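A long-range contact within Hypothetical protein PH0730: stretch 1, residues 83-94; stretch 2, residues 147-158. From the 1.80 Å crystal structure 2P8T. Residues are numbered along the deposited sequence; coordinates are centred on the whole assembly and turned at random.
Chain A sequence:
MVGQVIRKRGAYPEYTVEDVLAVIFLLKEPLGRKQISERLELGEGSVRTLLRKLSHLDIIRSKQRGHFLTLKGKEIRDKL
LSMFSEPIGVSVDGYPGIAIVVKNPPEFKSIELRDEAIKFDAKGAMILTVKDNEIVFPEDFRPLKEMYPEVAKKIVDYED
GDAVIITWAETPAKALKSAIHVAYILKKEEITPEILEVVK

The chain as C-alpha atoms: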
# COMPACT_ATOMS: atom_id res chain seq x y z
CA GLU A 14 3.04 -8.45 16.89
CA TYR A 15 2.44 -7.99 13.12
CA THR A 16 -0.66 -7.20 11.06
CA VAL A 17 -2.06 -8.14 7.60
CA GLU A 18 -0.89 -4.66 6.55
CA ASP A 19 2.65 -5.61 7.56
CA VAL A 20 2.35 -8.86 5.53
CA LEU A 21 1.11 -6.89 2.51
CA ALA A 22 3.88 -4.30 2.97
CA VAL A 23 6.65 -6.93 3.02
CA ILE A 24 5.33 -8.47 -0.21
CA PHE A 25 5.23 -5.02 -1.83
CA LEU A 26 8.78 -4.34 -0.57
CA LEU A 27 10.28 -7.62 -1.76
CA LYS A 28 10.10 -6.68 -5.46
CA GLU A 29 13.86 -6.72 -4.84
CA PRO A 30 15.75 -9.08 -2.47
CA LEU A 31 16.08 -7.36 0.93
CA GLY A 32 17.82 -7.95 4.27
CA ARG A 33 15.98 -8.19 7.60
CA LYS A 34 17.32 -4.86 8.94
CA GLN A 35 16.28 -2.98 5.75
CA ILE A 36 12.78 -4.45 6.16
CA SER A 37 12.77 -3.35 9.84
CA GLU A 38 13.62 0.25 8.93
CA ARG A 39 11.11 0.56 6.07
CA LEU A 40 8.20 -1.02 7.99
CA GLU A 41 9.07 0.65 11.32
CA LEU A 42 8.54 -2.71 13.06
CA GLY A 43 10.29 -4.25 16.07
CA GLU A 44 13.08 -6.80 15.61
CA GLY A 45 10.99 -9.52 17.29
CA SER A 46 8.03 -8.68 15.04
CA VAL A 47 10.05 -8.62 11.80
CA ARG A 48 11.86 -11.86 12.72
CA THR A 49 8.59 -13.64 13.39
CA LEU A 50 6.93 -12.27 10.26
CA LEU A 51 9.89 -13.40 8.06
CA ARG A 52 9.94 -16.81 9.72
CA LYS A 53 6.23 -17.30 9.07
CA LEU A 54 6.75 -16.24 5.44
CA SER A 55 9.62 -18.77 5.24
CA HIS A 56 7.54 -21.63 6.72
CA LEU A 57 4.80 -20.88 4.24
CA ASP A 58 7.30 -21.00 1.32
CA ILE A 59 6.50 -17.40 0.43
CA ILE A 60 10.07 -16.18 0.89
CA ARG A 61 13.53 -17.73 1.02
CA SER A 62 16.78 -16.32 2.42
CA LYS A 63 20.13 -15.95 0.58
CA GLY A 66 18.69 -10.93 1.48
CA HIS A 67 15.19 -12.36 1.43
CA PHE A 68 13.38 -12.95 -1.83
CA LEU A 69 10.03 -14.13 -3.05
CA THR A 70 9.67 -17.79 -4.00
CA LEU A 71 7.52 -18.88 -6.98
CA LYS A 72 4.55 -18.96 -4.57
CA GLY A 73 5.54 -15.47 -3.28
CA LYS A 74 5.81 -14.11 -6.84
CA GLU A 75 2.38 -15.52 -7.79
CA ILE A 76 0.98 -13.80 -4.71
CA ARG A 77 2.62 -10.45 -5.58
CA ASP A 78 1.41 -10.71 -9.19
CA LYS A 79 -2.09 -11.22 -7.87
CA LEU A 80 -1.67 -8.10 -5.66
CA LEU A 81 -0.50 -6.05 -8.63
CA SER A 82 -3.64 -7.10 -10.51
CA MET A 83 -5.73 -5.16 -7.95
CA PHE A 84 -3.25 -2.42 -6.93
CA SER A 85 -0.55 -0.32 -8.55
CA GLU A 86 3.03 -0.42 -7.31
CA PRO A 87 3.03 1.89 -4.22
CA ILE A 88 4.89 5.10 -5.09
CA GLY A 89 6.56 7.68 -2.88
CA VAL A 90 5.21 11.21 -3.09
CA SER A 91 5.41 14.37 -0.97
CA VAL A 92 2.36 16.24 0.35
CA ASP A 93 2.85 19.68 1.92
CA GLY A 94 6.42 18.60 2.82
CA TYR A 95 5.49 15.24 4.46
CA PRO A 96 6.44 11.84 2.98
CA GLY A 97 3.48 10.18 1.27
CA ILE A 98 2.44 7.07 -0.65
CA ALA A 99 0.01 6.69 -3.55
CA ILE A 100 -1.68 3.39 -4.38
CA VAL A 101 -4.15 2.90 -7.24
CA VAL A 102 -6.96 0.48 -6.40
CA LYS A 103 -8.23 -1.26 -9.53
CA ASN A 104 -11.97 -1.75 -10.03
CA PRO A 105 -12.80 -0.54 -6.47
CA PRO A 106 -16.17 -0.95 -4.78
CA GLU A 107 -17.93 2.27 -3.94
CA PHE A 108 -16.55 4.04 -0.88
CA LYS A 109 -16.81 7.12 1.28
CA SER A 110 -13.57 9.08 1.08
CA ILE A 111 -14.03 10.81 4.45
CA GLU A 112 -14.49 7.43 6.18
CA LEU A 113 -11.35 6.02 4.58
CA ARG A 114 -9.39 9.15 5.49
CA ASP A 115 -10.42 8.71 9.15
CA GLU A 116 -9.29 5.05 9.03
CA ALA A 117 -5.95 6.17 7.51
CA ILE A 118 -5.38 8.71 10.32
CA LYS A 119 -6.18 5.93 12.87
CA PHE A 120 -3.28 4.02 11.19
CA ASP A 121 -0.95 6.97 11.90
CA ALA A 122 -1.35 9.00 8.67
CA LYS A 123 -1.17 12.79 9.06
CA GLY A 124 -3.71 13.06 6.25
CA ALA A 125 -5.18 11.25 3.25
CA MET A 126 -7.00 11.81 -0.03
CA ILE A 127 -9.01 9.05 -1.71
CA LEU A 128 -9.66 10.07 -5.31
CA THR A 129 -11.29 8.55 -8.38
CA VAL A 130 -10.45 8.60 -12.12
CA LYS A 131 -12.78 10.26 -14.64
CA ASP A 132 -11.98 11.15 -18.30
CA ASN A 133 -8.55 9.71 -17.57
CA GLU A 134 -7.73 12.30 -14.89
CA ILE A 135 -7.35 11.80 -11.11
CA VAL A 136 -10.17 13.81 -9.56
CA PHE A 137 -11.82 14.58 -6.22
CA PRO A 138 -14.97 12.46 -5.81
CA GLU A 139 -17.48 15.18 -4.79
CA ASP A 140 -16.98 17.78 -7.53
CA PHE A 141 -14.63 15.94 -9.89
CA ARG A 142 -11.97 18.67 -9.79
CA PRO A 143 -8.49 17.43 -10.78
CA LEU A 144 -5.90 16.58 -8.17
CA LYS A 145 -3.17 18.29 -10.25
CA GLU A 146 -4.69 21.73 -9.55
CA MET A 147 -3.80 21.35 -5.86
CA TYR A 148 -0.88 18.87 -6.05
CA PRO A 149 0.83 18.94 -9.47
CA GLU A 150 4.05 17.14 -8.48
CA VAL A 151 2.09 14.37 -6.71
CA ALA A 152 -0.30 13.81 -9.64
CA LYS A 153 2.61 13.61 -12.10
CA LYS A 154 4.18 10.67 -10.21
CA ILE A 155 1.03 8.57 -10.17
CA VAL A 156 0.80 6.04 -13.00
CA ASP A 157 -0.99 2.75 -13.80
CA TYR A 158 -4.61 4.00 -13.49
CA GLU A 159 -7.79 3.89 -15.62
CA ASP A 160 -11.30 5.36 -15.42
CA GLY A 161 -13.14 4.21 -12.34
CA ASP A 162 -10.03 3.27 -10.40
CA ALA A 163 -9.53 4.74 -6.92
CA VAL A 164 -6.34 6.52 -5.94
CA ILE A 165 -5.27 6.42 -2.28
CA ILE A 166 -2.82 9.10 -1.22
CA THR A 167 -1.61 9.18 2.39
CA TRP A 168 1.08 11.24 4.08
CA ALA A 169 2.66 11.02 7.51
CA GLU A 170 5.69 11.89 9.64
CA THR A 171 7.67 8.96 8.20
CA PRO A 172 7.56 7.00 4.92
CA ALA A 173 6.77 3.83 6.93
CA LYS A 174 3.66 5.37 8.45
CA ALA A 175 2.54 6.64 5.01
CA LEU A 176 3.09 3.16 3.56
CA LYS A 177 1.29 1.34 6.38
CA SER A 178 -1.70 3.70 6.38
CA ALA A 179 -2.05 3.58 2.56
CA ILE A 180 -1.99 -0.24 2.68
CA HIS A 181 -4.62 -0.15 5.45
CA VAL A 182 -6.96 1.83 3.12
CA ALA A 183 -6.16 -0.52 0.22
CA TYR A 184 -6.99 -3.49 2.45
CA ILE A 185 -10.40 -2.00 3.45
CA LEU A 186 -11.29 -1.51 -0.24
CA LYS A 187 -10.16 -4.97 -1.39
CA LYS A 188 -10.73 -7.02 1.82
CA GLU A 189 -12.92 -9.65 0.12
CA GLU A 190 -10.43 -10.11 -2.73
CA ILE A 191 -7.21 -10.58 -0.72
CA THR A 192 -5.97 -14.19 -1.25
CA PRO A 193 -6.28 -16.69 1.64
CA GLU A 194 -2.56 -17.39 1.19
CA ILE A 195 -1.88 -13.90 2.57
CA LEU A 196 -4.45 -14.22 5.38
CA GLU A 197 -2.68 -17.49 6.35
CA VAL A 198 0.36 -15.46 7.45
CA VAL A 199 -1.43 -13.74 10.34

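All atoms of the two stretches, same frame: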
# COMPACT_ATOMS: atom_id res chain seq x y z
N MET A 83 -4.68 -5.95 -8.61
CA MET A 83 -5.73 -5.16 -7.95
C MET A 83 -5.25 -3.81 -7.42
O MET A 83 -6.06 -2.95 -7.05
CB MET A 83 -6.47 -5.99 -6.87
CG MET A 83 -5.69 -6.51 -5.65
SD MET A 83 -6.59 -7.77 -4.61
CE MET A 83 -6.32 -9.21 -5.63
N PHE A 84 -3.92 -3.64 -7.40
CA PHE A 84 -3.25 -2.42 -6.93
C PHE A 84 -2.12 -2.04 -7.87
O PHE A 84 -1.56 -2.89 -8.58
CB PHE A 84 -2.62 -2.64 -5.54
CG PHE A 84 -3.58 -3.14 -4.51
CD1 PHE A 84 -4.70 -2.39 -4.15
CD2 PHE A 84 -3.37 -4.37 -3.89
CE1 PHE A 84 -5.60 -2.85 -3.20
CE2 PHE A 84 -4.23 -4.83 -2.93
CZ PHE A 84 -5.36 -4.08 -2.59
N SER A 85 -1.77 -0.76 -7.87
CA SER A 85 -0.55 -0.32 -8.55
C SER A 85 0.63 -0.57 -7.63
O SER A 85 0.44 -0.85 -6.45
CB SER A 85 -0.65 1.16 -8.89
OG SER A 85 -0.79 1.96 -7.71
N GLU A 86 1.85 -0.51 -8.17
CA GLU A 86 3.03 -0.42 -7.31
C GLU A 86 2.92 0.83 -6.42
O GLU A 86 2.75 1.92 -6.94
CB GLU A 86 4.31 -0.32 -8.16
CG GLU A 86 4.67 -1.59 -8.95
CD GLU A 86 5.28 -2.70 -8.08
OE1 GLU A 86 5.53 -2.47 -6.87
OE2 GLU A 86 5.55 -3.80 -8.65
N PRO A 87 3.04 0.68 -5.08
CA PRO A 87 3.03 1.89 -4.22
C PRO A 87 4.16 2.84 -4.60
O PRO A 87 5.28 2.38 -4.86
CB PRO A 87 3.23 1.33 -2.81
CG PRO A 87 2.66 -0.08 -2.90
CD PRO A 87 3.12 -0.55 -4.27
N ILE A 88 3.87 4.13 -4.67
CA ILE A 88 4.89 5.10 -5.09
C ILE A 88 5.03 6.23 -4.08
O ILE A 88 4.05 6.70 -3.53
CB ILE A 88 4.65 5.60 -6.54
CG1 ILE A 88 5.80 6.48 -7.04
CG2 ILE A 88 3.32 6.30 -6.67
CD1 ILE A 88 7.09 5.75 -7.26
N GLY A 89 6.27 6.62 -3.84
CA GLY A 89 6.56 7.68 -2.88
C GLY A 89 6.24 9.03 -3.47
O GLY A 89 6.65 9.34 -4.59
N VAL A 90 5.52 9.84 -2.71
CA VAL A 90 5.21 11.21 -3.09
C VAL A 90 5.52 12.13 -1.89
O VAL A 90 5.97 11.67 -0.84
CB VAL A 90 3.72 11.38 -3.55
CG1 VAL A 90 3.42 10.56 -4.80
CG2 VAL A 90 2.74 11.02 -2.42
N SER A 91 5.28 13.42 -2.07
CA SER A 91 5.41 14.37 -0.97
C SER A 91 4.18 15.27 -0.94
O SER A 91 3.76 15.80 -1.97
CB SER A 91 6.71 15.18 -1.14
OG SER A 91 6.63 16.42 -0.46
N VAL A 92 3.57 15.43 0.24
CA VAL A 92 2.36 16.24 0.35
C VAL A 92 2.64 17.30 1.41
O VAL A 92 2.90 16.96 2.56
CB VAL A 92 1.10 15.40 0.74
CG1 VAL A 92 -0.14 16.29 0.87
CG2 VAL A 92 0.85 14.29 -0.27
N ASP A 93 2.64 18.57 0.99
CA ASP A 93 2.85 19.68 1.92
C ASP A 93 4.11 19.42 2.78
O ASP A 93 4.10 19.68 3.98
CB ASP A 93 1.61 19.89 2.81
CG ASP A 93 0.45 20.57 2.08
OD1 ASP A 93 0.69 21.60 1.40
OD2 ASP A 93 -0.72 20.09 2.18
N GLY A 94 5.14 18.87 2.16
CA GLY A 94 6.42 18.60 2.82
C GLY A 94 6.54 17.34 3.68
O GLY A 94 7.60 17.10 4.26
N MET A 147 -4.29 21.14 -7.22
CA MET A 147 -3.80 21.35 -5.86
C MET A 147 -2.41 20.78 -5.67
O MET A 147 -1.59 21.37 -4.96
CB MET A 147 -4.75 20.70 -4.82
CG MET A 147 -6.18 21.26 -4.75
SD MET A 147 -7.16 20.65 -3.32
CE MET A 147 -6.15 21.39 -1.99
N TYR A 148 -2.14 19.60 -6.26
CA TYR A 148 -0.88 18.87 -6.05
C TYR A 148 -0.24 18.36 -7.36
O TYR A 148 -0.22 17.16 -7.63
CB TYR A 148 -1.06 17.70 -5.07
CG TYR A 148 -1.57 18.15 -3.73
CD1 TYR A 148 -0.69 18.68 -2.76
CD2 TYR A 148 -2.91 18.08 -3.43
CE1 TYR A 148 -1.17 19.12 -1.52
CE2 TYR A 148 -3.39 18.52 -2.20
CZ TYR A 148 -2.52 19.02 -1.26
OH TYR A 148 -3.05 19.45 -0.06
N PRO A 149 0.33 19.30 -8.14
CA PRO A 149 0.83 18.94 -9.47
C PRO A 149 2.00 17.94 -9.48
O PRO A 149 2.04 17.07 -10.35
CB PRO A 149 1.25 20.30 -10.07
CG PRO A 149 1.49 21.19 -8.88
CD PRO A 149 0.56 20.72 -7.80
N GLU A 150 2.93 18.06 -8.55
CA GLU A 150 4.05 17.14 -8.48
C GLU A 150 3.62 15.73 -8.04
O GLU A 150 4.16 14.72 -8.53
CB GLU A 150 5.18 17.69 -7.61
CG GLU A 150 5.89 18.92 -8.22
CD GLU A 150 6.36 18.71 -9.68
OE1 GLU A 150 6.99 17.68 -9.99
OE2 GLU A 150 6.09 19.59 -10.52
N VAL A 151 2.64 15.66 -7.14
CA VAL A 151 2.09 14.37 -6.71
C VAL A 151 1.40 13.66 -7.87
O VAL A 151 1.70 12.50 -8.14
CB VAL A 151 1.08 14.56 -5.52
CG1 VAL A 151 0.41 13.23 -5.17
CG2 VAL A 151 1.81 15.14 -4.30
N ALA A 152 0.47 14.35 -8.52
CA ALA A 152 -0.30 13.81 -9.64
C ALA A 152 0.62 13.27 -10.74
O ALA A 152 0.37 12.18 -11.30
CB ALA A 152 -1.25 14.86 -10.20
N LYS A 153 1.70 13.99 -11.01
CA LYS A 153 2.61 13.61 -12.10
C LYS A 153 3.33 12.28 -11.87
O LYS A 153 3.71 11.61 -12.83
CB LYS A 153 3.60 14.75 -12.41
CG LYS A 153 3.01 15.79 -13.36
CD LYS A 153 3.98 16.93 -13.65
CE LYS A 153 4.70 16.75 -14.99
NZ LYS A 153 3.86 17.20 -16.15
N LYS A 154 3.50 11.91 -10.60
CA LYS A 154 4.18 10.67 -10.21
C LYS A 154 3.28 9.44 -10.25
O LYS A 154 3.78 8.31 -10.28
CB LYS A 154 4.78 10.82 -8.81
CG LYS A 154 6.02 11.70 -8.75
CD LYS A 154 6.89 11.40 -7.52
CE LYS A 154 7.56 10.03 -7.60
NZ LYS A 154 8.57 9.79 -6.53
N ILE A 155 1.98 9.66 -10.24
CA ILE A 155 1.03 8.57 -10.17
C ILE A 155 0.77 8.03 -11.58
O ILE A 155 0.47 8.79 -12.51
CB ILE A 155 -0.27 8.99 -9.45
CG1 ILE A 155 0.05 9.39 -8.00
CG2 ILE A 155 -1.29 7.83 -9.43
CD1 ILE A 155 -1.07 10.13 -7.28
N VAL A 156 0.92 6.72 -11.71
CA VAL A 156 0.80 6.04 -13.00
C VAL A 156 -0.06 4.79 -12.82
O VAL A 156 -0.53 4.52 -11.70
CB VAL A 156 2.21 5.65 -13.57
CG1 VAL A 156 3.07 6.90 -13.78
CG2 VAL A 156 2.96 4.68 -12.64
N ASP A 157 -0.27 4.03 -13.89
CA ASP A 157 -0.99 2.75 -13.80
C ASP A 157 -2.43 2.89 -13.28
O ASP A 157 -2.87 2.13 -12.42
CB ASP A 157 -0.18 1.75 -12.94
CG ASP A 157 -0.70 0.31 -13.07
OD1 ASP A 157 -1.34 -0.02 -14.10
OD2 ASP A 157 -0.44 -0.50 -12.14
N TYR A 158 -3.17 3.86 -13.82
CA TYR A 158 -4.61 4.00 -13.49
C TYR A 158 -5.51 4.12 -14.74
O TYR A 158 -5.06 4.52 -15.82
CB TYR A 158 -4.88 5.17 -12.53
CG TYR A 158 -4.42 6.51 -13.08
CD1 TYR A 158 -5.23 7.24 -13.95
CD2 TYR A 158 -3.17 7.02 -12.74
CE1 TYR A 158 -4.79 8.47 -14.47
CE2 TYR A 158 -2.74 8.25 -13.24
CZ TYR A 158 -3.55 8.96 -14.10
OH TYR A 158 -3.10 10.16 -14.61
O HOH W 1 1.99 -0.46 -10.97

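How does Lys 154, the residue with the most surface covered in this contact, reach the strand? Its CA-to-CB bond points toward the first stretch, and the side chain, bent at chi3 (69°, p), carries the amino group to the backbone of Gly 89, where NZ donates a hydrogen bond to Gly 89 O at 2.8 Å. The acceptor is a backbone carbonyl, so on the strand side the bond needs no side chain. On the way, the aliphatic part of the lysine packs against its neighbours: Lys 154 CE lies 4.0 Å from Ile 88 CG1, and Lys 154 CB lies 4.2 Å from Val 90 CG1.

What does Val 151 contribute one helical turn earlier? Strand 88-92 and helix 149-154 run nearly antiparallel, at 169°, with their axes approaching to 7.9 Å, so residues later in the strand meet residues earlier in the helix. Val 151 CG1 packs 4.0 Å from Val 90 CG1, while Val 151 CG2 lies 4.2 Å from Val 92 CG2. That same CG2 comes within 3.1 Å of Ser 91 O, a tight approach of a methyl to a backbone oxygen.

How does Tyr 148, just before the helix, combine apolar and polar contacts? Its ring atom CE1 sits 3.8 Å from Val 92 CG1. Beyond the ring, Tyr 148 OH donates a rather long hydrogen bond, 3.3 Å, to Asp 93 OD2, which lies at the ring edge, near its plane.

What holds the other end of the contact? Here a water joins the stretches, accepting from Glu 86 N at 2.8 Å and donating to Asp 157 OD2 at 2.7 Å. The same carboxylate oxygen, Asp 157 OD2, lies 3.6 Å from Ser 85 CA, so direct packing accompanies the bridge.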